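Local coordinates for tetratricopeptide TPR_2 repeat protein (Thermobaculum terrenum, PDB 5DJS), which is of unknown function but joins tetratricopeptide repeats to a glycosyl transferase family 41 region of GT-B fold that holds UDP, at residues Thr401-Thr406 / Ser425-Trp430. The protein carries 1 engineered substitution. Numbering follows the deposited sequence.
Sequences TDLLAT and SLEALW. With UDP (uridine-5'-diphosphate), chain E.
E427 OE2 has two polar partners, R400 NH1 and ribose O2' of UDP, while the rest of the side chain packs against L403 and L404. R400 NH1 forms a salt bridge with OE2, and O2' donates a hydrogen bond to it. The modelled O2' to OE2 distance, 2.4 Å, is very short, and its exact length is doubtful. Ribose O3' lies 3.0 Å from E427 OE1 and 3.1 Å from OE2, weak contacts at best. E427 points its CB toward helix 400-405. Its chain is extended beyond CG (chi2 172°), which carries the carboxylate to the sugar. The L404 side chain crosses E427 at about a right angle, with CD1 3.6 Å from both CB and CG. With chi1 at -179°, the L403 side chain reaches E427 and the nucleotide together. Its CD2 touches both E427 OE1 and ribose C2', each at 3.9 Å, and CD1 approaches uracil C4 at 4.1 Å. The two helices follow strands 392-395 and 412-414 of one parallel sheet, as in a Rossmann-like GT-B domain. L404 packs on the E427 stem and L403 CD2 lies against OE1; the carboxylate is buried, and R400 probably favours its negative charge for binding the ribose diol.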
# COMPACT_ATOMS: atom_id res chain seq x y z
N THR A 401 6.48 -12.68 -11.47
CA THR A 401 6.00 -13.52 -12.59
C THR A 401 5.63 -14.94 -12.16
O THR A 401 4.73 -15.54 -12.76
CB THR A 401 7.03 -13.62 -13.75
OG1 THR A 401 8.28 -14.07 -13.24
CG2 THR A 401 7.20 -12.28 -14.46
N ASP A 402 6.31 -15.47 -11.15
CA ASP A 402 5.93 -16.76 -10.56
C ASP A 402 4.54 -16.69 -9.93
O ASP A 402 3.77 -17.64 -10.04
CB ASP A 402 6.96 -17.23 -9.51
CG ASP A 402 8.29 -17.68 -10.14
OD1 ASP A 402 8.53 -17.40 -11.33
OD2 ASP A 402 9.11 -18.31 -9.43
N LEU A 403 4.21 -15.56 -9.29
CA LEU A 403 2.89 -15.37 -8.68
C LEU A 403 1.80 -15.18 -9.73
O LEU A 403 0.73 -15.78 -9.63
CB LEU A 403 2.88 -14.17 -7.73
CG LEU A 403 1.55 -13.88 -6.99
CD1 LEU A 403 1.43 -14.67 -5.69
CD2 LEU A 403 1.40 -12.39 -6.74
N LEU A 404 2.08 -14.34 -10.72
CA LEU A 404 1.19 -14.21 -11.89
C LEU A 404 0.86 -15.58 -12.52
O LEU A 404 -0.30 -15.87 -12.83
CB LEU A 404 1.83 -13.28 -12.94
CG LEU A 404 1.51 -11.77 -13.03
CD1 LEU A 404 0.62 -11.24 -11.92
CD2 LEU A 404 2.79 -10.96 -13.14
N ALA A 405 1.88 -16.42 -12.69
CA ALA A 405 1.72 -17.75 -13.28
C ALA A 405 0.78 -18.66 -12.49
O ALA A 405 0.07 -19.46 -13.10
CB ALA A 405 3.08 -18.42 -13.48
N THR A 406 0.73 -18.53 -11.15
CA THR A 406 -0.17 -19.37 -10.32
C THR A 406 -1.64 -18.96 -10.40
O THR A 406 -2.49 -19.65 -9.85
CB THR A 406 0.23 -19.41 -8.81
OG1 THR A 406 0.07 -18.12 -8.22
CG2 THR A 406 1.65 -19.93 -8.60
N SER A 425 -5.89 -7.58 -7.52
CA SER A 425 -7.09 -7.68 -8.36
C SER A 425 -6.78 -7.44 -9.83
O SER A 425 -7.24 -8.19 -10.70
CB SER A 425 -8.16 -6.71 -7.89
OG SER A 425 -8.34 -6.88 -6.51
N LEU A 426 -5.99 -6.39 -10.10
CA LEU A 426 -5.57 -6.09 -11.46
C LEU A 426 -4.71 -7.23 -12.02
O LEU A 426 -4.88 -7.62 -13.17
CB LEU A 426 -4.81 -4.76 -11.50
CG LEU A 426 -4.26 -4.33 -12.85
CD1 LEU A 426 -5.37 -4.03 -13.84
CD2 LEU A 426 -3.38 -3.11 -12.67
N GLU A 427 -3.81 -7.77 -11.20
CA GLU A 427 -2.99 -8.90 -11.61
C GLU A 427 -3.82 -10.12 -12.00
O GLU A 427 -3.48 -10.82 -12.94
CB GLU A 427 -2.00 -9.28 -10.50
CG GLU A 427 -0.82 -8.32 -10.39
CD GLU A 427 0.05 -8.58 -9.19
OE1 GLU A 427 -0.39 -9.27 -8.23
OE2 GLU A 427 1.19 -8.07 -9.20
N ALA A 428 -4.90 -10.36 -11.26
CA ALA A 428 -5.82 -11.46 -11.55
C ALA A 428 -6.44 -11.28 -12.93
O ALA A 428 -6.34 -12.17 -13.78
CB ALA A 428 -6.91 -11.57 -10.49
N LEU A 429 -7.04 -10.11 -13.16
CA LEU A 429 -7.64 -9.80 -14.46
C LEU A 429 -6.64 -9.95 -15.61
O LEU A 429 -6.98 -10.54 -16.63
CB LEU A 429 -8.25 -8.38 -14.47
CG LEU A 429 -9.34 -8.00 -13.46
CD1 LEU A 429 -10.07 -6.75 -13.93
CD2 LEU A 429 -10.34 -9.11 -13.19
N TRP A 430 -5.40 -9.48 -15.43
CA TRP A 430 -4.34 -9.68 -16.43
C TRP A 430 -4.14 -11.15 -16.85
O TRP A 430 -3.76 -11.43 -17.99
CB TRP A 430 -2.98 -9.14 -15.94
CG TRP A 430 -2.82 -7.63 -15.94
CD1 TRP A 430 -3.54 -6.70 -16.65
CD2 TRP A 430 -1.83 -6.89 -15.21
NE1 TRP A 430 -3.07 -5.44 -16.38
CE2 TRP A 430 -2.02 -5.52 -15.50
CE3 TRP A 430 -0.80 -7.25 -14.32
CZ2 TRP A 430 -1.23 -4.51 -14.94
CZ3 TRP A 430 -0.01 -6.24 -13.76
CH2 TRP A 430 -0.23 -4.89 -14.08
N1 UDP E . 3.54 -9.95 -4.46
C2 UDP E . 4.62 -10.87 -4.64
N3 UDP E . 4.64 -12.03 -3.96
C4 UDP E . 3.64 -12.35 -3.12
C5 UDP E . 2.57 -11.50 -2.93
C6 UDP E . 2.54 -10.29 -3.61
O2 UDP E . 5.57 -10.61 -5.42
O4 UDP E . 3.67 -13.43 -2.51
C1' UDP E . 3.51 -8.68 -5.21
C2' UDP E . 2.33 -8.68 -6.15
O2' UDP E . 2.79 -8.17 -7.41
C3' UDP E . 1.28 -7.81 -5.46
C4' UDP E . 2.08 -6.90 -4.52
O4' UDP E . 3.36 -7.52 -4.36
O3' UDP E . 0.50 -7.05 -6.38
C5' UDP E . 1.47 -6.67 -3.14
O5' UDP E . 0.05 -6.63 -3.14
PA UDP E . -0.75 -6.72 -1.73
O1A UDP E . -0.31 -5.55 -0.89
O2A UDP E . -0.58 -8.13 -1.21
O3A UDP E . -2.33 -6.56 -2.06
PB UDP E . -2.98 -5.32 -2.87
O1B UDP E . -2.14 -5.14 -4.11
O2B UDP E . -4.35 -5.81 -3.21
O3B UDP E . -2.95 -4.17 -1.90